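Local coordinates for protein Dr hemagglutinin structural subunit (PDB 1USQ) that mediates adherence of uropathogenic Escherichia coli to the upper urinary tract by binding the Dr blood group antigen, and agglutinates human erythrocytes, at residues V93-T98 and I122-D127; P97-A102 and G116-I121. The protein carries 3 engineered substitutions. All blocks are in the same frame, centred on the assembly; numbering follows the deposited sequence.

In the fold
Coming from the N terminus, strand 50-59 comes well before strand 90-97 in the chain. Interaction 1 forms when strand 119-126 returns antiparallel to strand 90-97, and it closes a loop over the short strands 103-106 and 109-112. Interaction 2 lies within that loop. It joins the turn that leaves strand 90-97 to the lead-in and first residues of strand 119-126. The two contacts share Pro97 and Thr98, and their centres are about 13 Å apart. Strand 119-126 also pairs with strand 50-59, and strand 90-97 with strand 79-84, so the pair has a neighbour strand on each flank. Interaction 1 packs against Phe110 inside the fold, whereas interaction 2 lies at the surface. Chloramphenicol touches both.

Interaction 1. Residues V93-T98 and I122-D127; sequences VNIRPT and IGIYVD. With CLM (chloramphenicol), chain K.
Tyr125 has CG anti to its own carbonyl carbon (chi1 -55°), and Arg96 bends at chi3 (85°) after two extended torsions. The guanidinium therefore folds back over the phenol ring. The two planes lie 13° apart, with centres 4.2 Å from each other, in a flat stack that is also a cation-pi contact. Arg96 NH2 comes nearest, 3.5 Å from Tyr125 CZ, toward the ring's rim. CL1 of chloramphenicol sits over the opposite face, also toward the rim, and CL2 lies 3.6 Å from Gly123 CA. A water joins Tyr125 OH to Arg96 O, and Arg96 O also accepts from Gly123 N (2.8 Å). A second water takes a bond from Asn94 ND2 and gives one to Val126 O. In the strand backbones, Asn94 and Tyr125 exchange two bonds, with Asn94 N 2.7 Å from Tyr125 O. Ile95 and Ile124 point the other way and lie side by side, CG1 of Ile95 3.6 Å from CD1 of Ile124. Phe80 and Phe110 line this inner side. The outer face holds the chloramphenicol site in this structure. Strands 93-97 and 122-126 run antiparallel between strands 79-84 and 50-59, one face turned inward, as in the immunoglobulin-like beta-sandwich of Dr-family adhesins.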
ATOM      1  N   VAL A  93     -20.114  11.677  -5.538  1.00  7.13           N
ATOM      2  CA  VAL A  93     -19.789  12.586  -4.445  1.00  7.97           C
ATOM      3  C   VAL A  93     -19.714  14.025  -4.908  1.00 12.20           C
ATOM      4  O   VAL A  93     -19.579  14.307  -6.111  1.00 10.48           O
ATOM      5  CB  VAL A  93     -18.429  12.230  -3.770  1.00 11.09           C
ATOM      6  CG1 VAL A  93     -18.505  10.865  -3.139  1.00 11.27           C
ATOM      7  CG2 VAL A  93     -17.271  12.286  -4.798  1.00 10.92           C
ATOM      8  N   ASN A  94     -19.801  14.924  -3.932  1.00  9.34           N
ATOM      9  CA  ASN A  94     -19.560  16.334  -4.131  1.00  9.67           C
ATOM     10  C   ASN A  94     -18.243  16.632  -3.423  1.00 13.96           C
ATOM     11  O   ASN A  94     -17.937  16.049  -2.378  1.00 12.00           O
ATOM     12  CB  ASN A  94     -20.676  17.165  -3.508  1.00 12.00           C
ATOM     13  CG  ASN A  94     -21.866  17.336  -4.433  1.00 33.37           C
ATOM     14  OD1 ASN A  94     -21.714  17.673  -5.605  1.00 28.11           O
ATOM     15  ND2 ASN A  94     -23.061  17.118  -3.904  1.00 27.16           N
ATOM     16  N   ILE A  95     -17.456  17.507  -4.032  1.00 12.20           N
ATOM     17  CA  ILE A  95     -16.158  17.920  -3.515  1.00 12.77           C
ATOM     18  C   ILE A  95     -16.249  19.426  -3.232  1.00 15.79           C
ATOM     19  O   ILE A  95     -16.649  20.212  -4.101  1.00 13.20           O
ATOM     20  CB  ILE A  95     -15.066  17.671  -4.584  1.00 16.53           C
ATOM     21  CG1 ILE A  95     -14.932  16.168  -4.851  1.00 17.60           C
ATOM     22  CG2 ILE A  95     -13.753  18.284  -4.164  1.00 18.13           C
ATOM     23  CD1 ILE A  95     -14.070  15.825  -6.045  1.00 26.88           C
ATOM     24  N   ARG A  96     -15.963  19.814  -1.998  1.00 13.28           N
ATOM     25  CA  ARG A  96     -16.161  21.200  -1.585  1.00 13.32           C
ATOM     26  C   ARG A  96     -15.169  21.615  -0.488  1.00 16.51           C
ATOM     27  O   ARG A  96     -15.062  20.940   0.538  1.00 14.46           O
ATOM     28  CB  ARG A  96     -17.609  21.356  -1.062  1.00 17.42           C
ATOM     29  CG  ARG A  96     -17.942  22.733  -0.502  1.00 35.27           C
ATOM     30  CD  ARG A  96     -19.416  22.843  -0.123  1.00 52.64           C
ATOM     31  NE  ARG A  96     -19.671  22.338   1.222  1.00 71.99           N
ATOM     32  CZ  ARG A  96     -20.378  21.243   1.487  1.00 90.98           C
ATOM     33  NH1 ARG A  96     -20.913  20.540   0.495  1.00 79.56           N
ATOM     34  NH2 ARG A  96     -20.556  20.853   2.746  1.00 78.47           N
ATOM     35  N   PRO A  97     -14.465  22.739  -0.691  1.00 13.92           N
ATOM     36  CA  PRO A  97     -13.541  23.229   0.330  1.00 12.18           C
ATOM     37  C   PRO A  97     -14.364  23.646   1.541  1.00 13.41           C
ATOM     38  O   PRO A  97     -15.518  24.068   1.404  1.00 12.71           O
ATOM     39  CB  PRO A  97     -12.904  24.455  -0.340  1.00 14.32           C
ATOM     40  CG  PRO A  97     -13.980  24.960  -1.255  1.00 19.45           C
ATOM     41  CD  PRO A  97     -14.572  23.683  -1.823  1.00 15.34           C
ATOM     42  N   THR A  98     -13.835  23.408   2.730  1.00 10.20           N
ATOM     43  CA  THR A  98     -14.574  23.723   3.950  1.00  9.30           C
ATOM     44  C   THR A  98     -14.665  25.233   4.169  1.00 13.33           C
ATOM     45  O   THR A  98     -15.521  25.713   4.928  1.00 13.75           O
ATOM     46  CB  THR A  98     -13.933  23.064   5.193  1.00 13.51           C
ATOM     47  OG1 THR A  98     -12.581  23.525   5.341  1.00 13.29           O
ATOM     48  CG2 THR A  98     -13.950  21.533   5.063  1.00 12.23           C
ATOM     49  N   ILE A 122     -10.481  19.953   1.762  1.00 10.59           N
ATOM     50  CA  ILE A 122     -11.508  19.699   0.758  1.00  9.94           C
ATOM     51  C   ILE A 122     -12.346  18.553   1.300  1.00 12.08           C
ATOM     52  O   ILE A 122     -11.823  17.489   1.601  1.00 12.13           O
ATOM     53  CB  ILE A 122     -10.881  19.265  -0.582  1.00 13.15           C
ATOM     54  CG1 ILE A 122     -10.031  20.403  -1.172  1.00 13.50           C
ATOM     55  CG2 ILE A 122     -11.982  18.824  -1.580  1.00 13.69           C
ATOM     56  CD1 ILE A 122     -10.848  21.478  -1.904  1.00 13.95           C
ATOM     57  N   GLY A 123     -13.636  18.778   1.477  1.00  7.33           N
ATOM     58  CA  GLY A 123     -14.493  17.720   1.972  1.00  7.42           C
ATOM     59  C   GLY A 123     -15.080  16.873   0.842  1.00 10.39           C
ATOM     60  O   GLY A 123     -15.388  17.374  -0.233  1.00  8.39           O
ATOM     61  N   ILE A 124     -15.230  15.585   1.106  1.00  8.53           N
ATOM     62  CA  ILE A 124     -15.848  14.668   0.157  1.00  8.70           C
ATOM     63  C   ILE A 124     -17.153  14.220   0.781  1.00 11.79           C
ATOM     64  O   ILE A 124     -17.166  13.690   1.892  1.00 11.55           O
ATOM     65  CB  ILE A 124     -14.973  13.422  -0.104  1.00 11.71           C
ATOM     66  CG1 ILE A 124     -13.556  13.831  -0.549  1.00 13.09           C
ATOM     67  CG2 ILE A 124     -15.620  12.547  -1.176  1.00 12.53           C
ATOM     68  CD1 ILE A 124     -13.519  14.724  -1.817  1.00 11.70           C
ATOM     69  N   TYR A 125     -18.253  14.477   0.077  1.00  9.18           N
ATOM     70  CA  TYR A 125     -19.596  14.197   0.582  1.00  8.09           C
ATOM     71  C   TYR A 125     -20.411  13.352  -0.397  1.00 13.26           C
ATOM     72  O   TYR A 125     -20.379  13.586  -1.611  1.00 12.81           O
ATOM     73  CB  TYR A 125     -20.347  15.516   0.808  1.00  9.33           C
ATOM     74  CG  TYR A 125     -19.619  16.491   1.709  1.00 10.39           C
ATOM     75  CD1 TYR A 125     -19.845  16.500   3.078  1.00 12.23           C
ATOM     76  CD2 TYR A 125     -18.710  17.411   1.179  1.00 11.75           C
ATOM     77  CE1 TYR A 125     -19.153  17.387   3.911  1.00 13.11           C
ATOM     78  CE2 TYR A 125     -18.007  18.283   1.994  1.00 11.67           C
ATOM     79  CZ  TYR A 125     -18.248  18.280   3.355  1.00 16.40           C
ATOM     80  OH  TYR A 125     -17.552  19.148   4.167  1.00 16.37           O
ATOM     81  N   VAL A 126     -21.247  12.473   0.141  1.00  9.68           N
ATOM     82  CA  VAL A 126     -22.159  11.694  -0.703  1.00  9.95           C
ATOM     83  C   VAL A 126     -23.109  12.654  -1.452  1.00 13.89           C
ATOM     84  O   VAL A 126     -23.662  13.576  -0.850  1.00 14.26           O
ATOM     85  CB  VAL A 126     -22.983  10.684   0.132  1.00 13.09           C
ATOM     86  CG1 VAL A 126     -24.122  10.068  -0.717  1.00 12.59           C
ATOM     87  CG2 VAL A 126     -22.061   9.579   0.700  1.00 13.37           C
ATOM     88  N   ASP A 127     -23.226  12.475  -2.771  1.00 10.16           N
ATOM     89  CA  ASP A 127     -24.090  13.338  -3.605  1.00 10.21           C
ATOM     90  C   ASP A 127     -25.365  12.585  -3.988  1.00 14.20           C
ATOM     91  O   ASP A 127     -25.365  11.784  -4.923  1.00 12.67           O
ATOM     92  CB  ASP A 127     -23.341  13.776  -4.869  1.00 11.93           C
ATOM     93  CG  ASP A 127     -24.194  14.659  -5.798  1.00 21.16           C
ATOM     94  OD1 ASP A 127     -25.222  15.195  -5.356  1.00 20.77           O
ATOM     95  OD2 ASP A 127     -23.805  14.842  -6.969  1.00 26.20           O
TER
HETATM   96  C1  CLM K1143     -15.747  16.545   5.930  1.00 27.27           C
HETATM   97 CL1  CLM K1143     -16.063  15.492   4.518  1.00 23.24          CL
HETATM   98 CL2  CLM K1143     -14.355  17.609   5.606  1.00 24.98          CL
HETATM   99  C2  CLM K1143     -15.469  15.595   7.165  1.00 28.28           C
HETATM  100  O2  CLM K1143     -15.033  14.445   6.991  1.00 28.64           O
HETATM  101  N2  CLM K1143     -15.871  16.062   8.286  1.00 30.68           N
HETATM  102  C3  CLM K1143     -16.129  15.917   9.725  1.00 32.61           C
HETATM  103  C4  CLM K1143     -17.627  15.682   9.981  1.00 36.20           C
HETATM  104  O4  CLM K1143     -18.007  14.302   9.775  1.00 37.91           O
HETATM  105  C5  CLM K1143     -15.549  17.114  10.503  1.00 30.65           C
HETATM  106  O5  CLM K1143     -16.337  18.247  10.141  1.00 33.89           O
HETATM  107  C6  CLM K1143     -14.080  17.297  10.184  1.00 26.27           C
HETATM  108  C7  CLM K1143     -13.187  16.234  10.369  1.00 24.98           C
HETATM  109  C8  CLM K1143     -11.813  16.417  10.087  1.00 24.76           C
HETATM  110  C9  CLM K1143     -11.427  17.692   9.658  1.00 25.37           C
HETATM  111  N9  CLM K1143      -9.968  17.917   9.378  1.00 28.69           N
HETATM  112  O9A CLM K1143      -9.663  19.067   9.038  1.00 32.47           O
HETATM  113  O9B CLM K1143      -9.201  16.989   9.488  1.00 28.95           O
HETATM  114  C10 CLM K1143     -12.294  18.726   9.481  1.00 25.40           C
HETATM  115  C11 CLM K1143     -13.641  18.537   9.734  1.00 24.37           C
HETATM  116  O   HOH W   1     -23.314  16.363  -1.394  1.00 23.70           O
HETATM  117  O   HOH W   2     -16.668  21.157   2.935  1.00 19.64           O

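Interaction 2. Residues P97-A102 and G116-I121; sequences PTDNSA and GSWGGI. With CLM (chloramphenicol), chain K; SO4 (sulfate ion), chain H.
Asp99 and Trp118 meet at the edge of the indole. Trp118 NE1 donates to Asp99 OD1 at 3.0 Å, and the oxygen lies almost in the ring plane. The bond reaches the syn side of the carboxylate, whose plane is turned 58° from the indole. Trp118 CG is anti to the backbone N (chi1 -175°), which carries the ring across to the 97-102 loop. Asp99 OD2 is gripped twice by Ser101, from the same face of the carboxylate. Ser101 N comes from well above the plane, 3.1 Å from Asp99 OD2. Ser101 OG lies nearer the plane, on the syn side, 2.7 Å from Asp99 OD2. These bonds hold the acid in place for the indole. The bond from Ser101 N makes an Asx turn, which shapes the exit from strand 90-97 toward strand 103-106. Pro97 CB packs 4.0 Å from Trp118 CZ2, and Trp103 meets Trp118 edge-to-face. This is the close-packed side. Here the antiparallel pairing of the strands gains one further backbone bond, from Thr98 N to Ile121 O (2.9 Å). The outer side is more open to solvent. A water bridges Thr98 OG1 and Ile121 N, and Thr98 and Asn100 are exposed. Thr98 CG2 and Ile121 CG2 make a small apolar touch at 3.5 Å. Beyond Ile121 lies chloramphenicol, with its nitro oxygen O9A 3.5 Å from Ile121 CG1. At the exposed bend, Asn100 holds a sulfate, probably from the crystallisation liquor, through its backbone N (2.8 Å to O1) and through ND2 to O3.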
ATOM      1  N   PRO A  97     -14.465  22.739  -0.691  1.00 13.92           N
ATOM      2  CA  PRO A  97     -13.541  23.229   0.330  1.00 12.18           C
ATOM      3  C   PRO A  97     -14.364  23.646   1.541  1.00 13.41           C
ATOM      4  O   PRO A  97     -15.518  24.068   1.404  1.00 12.71           O
ATOM      5  CB  PRO A  97     -12.904  24.455  -0.340  1.00 14.32           C
ATOM      6  CG  PRO A  97     -13.980  24.960  -1.255  1.00 19.45           C
ATOM      7  CD  PRO A  97     -14.572  23.683  -1.823  1.00 15.34           C
ATOM      8  N   THR A  98     -13.835  23.408   2.730  1.00 10.20           N
ATOM      9  CA  THR A  98     -14.574  23.723   3.950  1.00  9.30           C
ATOM     10  C   THR A  98     -14.665  25.233   4.169  1.00 13.33           C
ATOM     11  O   THR A  98     -15.521  25.713   4.928  1.00 13.75           O
ATOM     12  CB  THR A  98     -13.933  23.064   5.193  1.00 13.51           C
ATOM     13  OG1 THR A  98     -12.581  23.525   5.341  1.00 13.29           O
ATOM     14  CG2 THR A  98     -13.950  21.533   5.063  1.00 12.23           C
ATOM     15  N   ASP A  99     -13.781  25.985   3.519  1.00  9.45           N
ATOM     16  CA  ASP A  99     -13.804  27.435   3.675  1.00  9.97           C
ATOM     17  C   ASP A  99     -14.724  28.084   2.640  1.00 16.17           C
ATOM     18  O   ASP A  99     -15.494  27.382   1.966  1.00 13.67           O
ATOM     19  CB  ASP A  99     -12.395  28.043   3.690  1.00 11.30           C
ATOM     20  CG  ASP A  99     -11.678  27.914   2.365  1.00 12.26           C
ATOM     21  OD1 ASP A  99     -10.487  28.308   2.299  1.00 11.84           O
ATOM     22  OD2 ASP A  99     -12.294  27.461   1.378  1.00 11.98           O
ATOM     23  N   ASN A 100     -14.702  29.411   2.563  1.00 14.90           N
ATOM     24  CA  ASN A 100     -15.583  30.125   1.629  1.00 16.29           C
ATOM     25  C   ASN A 100     -14.956  30.424   0.268  1.00 20.91           C
ATOM     26  O   ASN A 100     -15.429  31.306  -0.448  1.00 20.74           O
ATOM     27  CB  ASN A 100     -16.076  31.441   2.250  1.00 18.45           C
ATOM     28  CG  ASN A 100     -17.006  31.223   3.415  1.00 38.44           C
ATOM     29  OD1 ASN A 100     -17.892  30.375   3.361  1.00 32.74           O
ATOM     30  ND2 ASN A 100     -16.812  31.990   4.482  1.00 30.06           N
ATOM     31  N   SER A 101     -13.887  29.717  -0.084  1.00 15.85           N
ATOM     32  CA  SER A 101     -13.207  29.985  -1.357  1.00 14.07           C
ATOM     33  C   SER A 101     -13.976  29.457  -2.557  1.00 16.02           C
ATOM     34  O   SER A 101     -14.689  28.446  -2.474  1.00 13.64           O
ATOM     35  CB  SER A 101     -11.773  29.452  -1.362  1.00 14.11           C
ATOM     36  OG  SER A 101     -11.751  28.059  -1.146  1.00 14.42           O
ATOM     37  N   ALA A 102     -13.800  30.134  -3.682  1.00 12.78           N
ATOM     38  CA  ALA A 102     -14.501  29.782  -4.914  1.00 13.23           C
ATOM     39  C   ALA A 102     -13.643  28.906  -5.819  1.00 14.19           C
ATOM     40  O   ALA A 102     -12.505  29.253  -6.125  1.00 14.29           O
ATOM     41  CB  ALA A 102     -14.916  31.049  -5.649  1.00 14.52           C
ATOM     42  N   GLY A 116      -2.810  31.774  -6.008  1.00 10.28           N
ATOM     43  CA  GLY A 116      -2.406  31.813  -4.615  1.00 10.52           C
ATOM     44  C   GLY A 116      -1.981  30.425  -4.119  1.00 13.95           C
ATOM     45  O   GLY A 116      -2.496  29.401  -4.579  1.00 13.52           O
ATOM     46  N   SER A 117      -1.072  30.409  -3.147  1.00 10.40           N
ATOM     47  CA  SER A 117      -0.620  29.168  -2.538  1.00  9.41           C
ATOM     48  C   SER A 117      -1.598  28.795  -1.418  1.00 12.78           C
ATOM     49  O   SER A 117      -1.311  28.968  -0.230  1.00 10.99           O
ATOM     50  CB  SER A 117       0.789  29.348  -1.974  1.00 11.76           C
ATOM     51  OG  SER A 117       1.679  29.702  -3.016  1.00 14.45           O
ATOM     52  N   TRP A 118      -2.773  28.330  -1.824  1.00  9.33           N
ATOM     53  CA  TRP A 118      -3.836  27.953  -0.890  1.00  8.57           C
ATOM     54  C   TRP A 118      -3.488  26.697  -0.078  1.00 12.33           C
ATOM     55  O   TRP A 118      -2.916  25.722  -0.593  1.00 12.11           O
ATOM     56  CB  TRP A 118      -5.144  27.723  -1.664  1.00  7.05           C
ATOM     57  CG  TRP A 118      -6.384  27.445  -0.816  1.00  7.79           C
ATOM     58  CD1 TRP A 118      -7.117  28.356  -0.119  1.00 10.50           C
ATOM     59  CD2 TRP A 118      -7.050  26.170  -0.631  1.00  8.15           C
ATOM     60  NE1 TRP A 118      -8.213  27.749   0.452  1.00 10.60           N
ATOM     61  CE2 TRP A 118      -8.202  26.412   0.147  1.00 12.07           C
ATOM     62  CE3 TRP A 118      -6.808  24.869  -1.091  1.00  9.52           C
ATOM     63  CZ2 TRP A 118      -9.102  25.396   0.499  1.00 11.24           C
ATOM     64  CZ3 TRP A 118      -7.695  23.853  -0.724  1.00 11.06           C
ATOM     65  CH2 TRP A 118      -8.825  24.128   0.071  1.00 11.71           C
ATOM     66  N   GLY A 119      -3.936  26.693   1.165  1.00  8.33           N
ATOM     67  CA  GLY A 119      -3.884  25.502   1.981  1.00  7.09           C
ATOM     68  C   GLY A 119      -5.283  25.419   2.553  1.00 10.54           C
ATOM     69  O   GLY A 119      -5.879  26.437   2.843  1.00 11.12           O
ATOM     70  N   GLY A 120      -5.833  24.219   2.664  1.00  7.07           N
ATOM     71  CA  GLY A 120      -7.165  24.072   3.218  1.00  7.00           C
ATOM     72  C   GLY A 120      -7.610  22.635   3.189  1.00 12.02           C
ATOM     73  O   GLY A 120      -6.841  21.745   2.850  1.00 10.34           O
ATOM     74  N   ILE A 121      -8.861  22.420   3.586  1.00  9.59           N
ATOM     75  CA  ILE A 121      -9.453  21.104   3.625  1.00  9.23           C
ATOM     76  C   ILE A 121     -10.509  21.030   2.536  1.00 13.36           C
ATOM     77  O   ILE A 121     -11.333  21.933   2.405  1.00 12.59           O
ATOM     78  CB  ILE A 121     -10.182  20.874   4.967  1.00 11.77           C
ATOM     79  CG1 ILE A 121      -9.188  20.902   6.140  1.00 12.67           C
ATOM     80  CG2 ILE A 121     -10.994  19.573   4.924  1.00 10.51           C
ATOM     81  CD1 ILE A 121      -8.045  19.897   6.003  1.00 19.91           C
TER
HETATM   82  C1  CLM K1143     -15.747  16.545   5.930  1.00 27.27           C
HETATM   83 CL1  CLM K1143     -16.063  15.492   4.518  1.00 23.24          CL
HETATM   84 CL2  CLM K1143     -14.355  17.609   5.606  1.00 24.98          CL
HETATM   85  C2  CLM K1143     -15.469  15.595   7.165  1.00 28.28           C
HETATM   86  O2  CLM K1143     -15.033  14.445   6.991  1.00 28.64           O
HETATM   87  N2  CLM K1143     -15.871  16.062   8.286  1.00 30.68           N
HETATM   88  C3  CLM K1143     -16.129  15.917   9.725  1.00 32.61           C
HETATM   89  C4  CLM K1143     -17.627  15.682   9.981  1.00 36.20           C
HETATM   90  O4  CLM K1143     -18.007  14.302   9.775  1.00 37.91           O
HETATM   91  C5  CLM K1143     -15.549  17.114  10.503  1.00 30.65           C
HETATM   92  O5  CLM K1143     -16.337  18.247  10.141  1.00 33.89           O
HETATM   93  C6  CLM K1143     -14.080  17.297  10.184  1.00 26.27           C
HETATM   94  C7  CLM K1143     -13.187  16.234  10.369  1.00 24.98           C
HETATM   95  C8  CLM K1143     -11.813  16.417  10.087  1.00 24.76           C
HETATM   96  C9  CLM K1143     -11.427  17.692   9.658  1.00 25.37           C
HETATM   97  N9  CLM K1143      -9.968  17.917   9.378  1.00 28.69           N
HETATM   98  O9A CLM K1143      -9.663  19.067   9.038  1.00 32.47           O
HETATM   99  O9B CLM K1143      -9.201  16.989   9.488  1.00 28.95           O
HETATM  100  C10 CLM K1143     -12.294  18.726   9.481  1.00 25.40           C
HETATM  101  C11 CLM K1143     -13.641  18.537   9.734  1.00 24.37           C
HETATM  102  S   SO4 H1140     -13.142  32.003   5.026  1.00 24.06           S
HETATM  103  O1  SO4 H1140     -13.006  31.297   3.726  1.00 24.34           O
HETATM  104  O2  SO4 H1140     -11.894  32.564   5.526  1.00 23.56           O
HETATM  105  O3  SO4 H1140     -14.035  33.186   4.762  1.00 25.47           O
HETATM  106  O4  SO4 H1140     -13.873  31.115   5.950  1.00 25.08           O
HETATM  107  O   HOH W   3     -10.644  24.916   3.777  1.00 16.26           O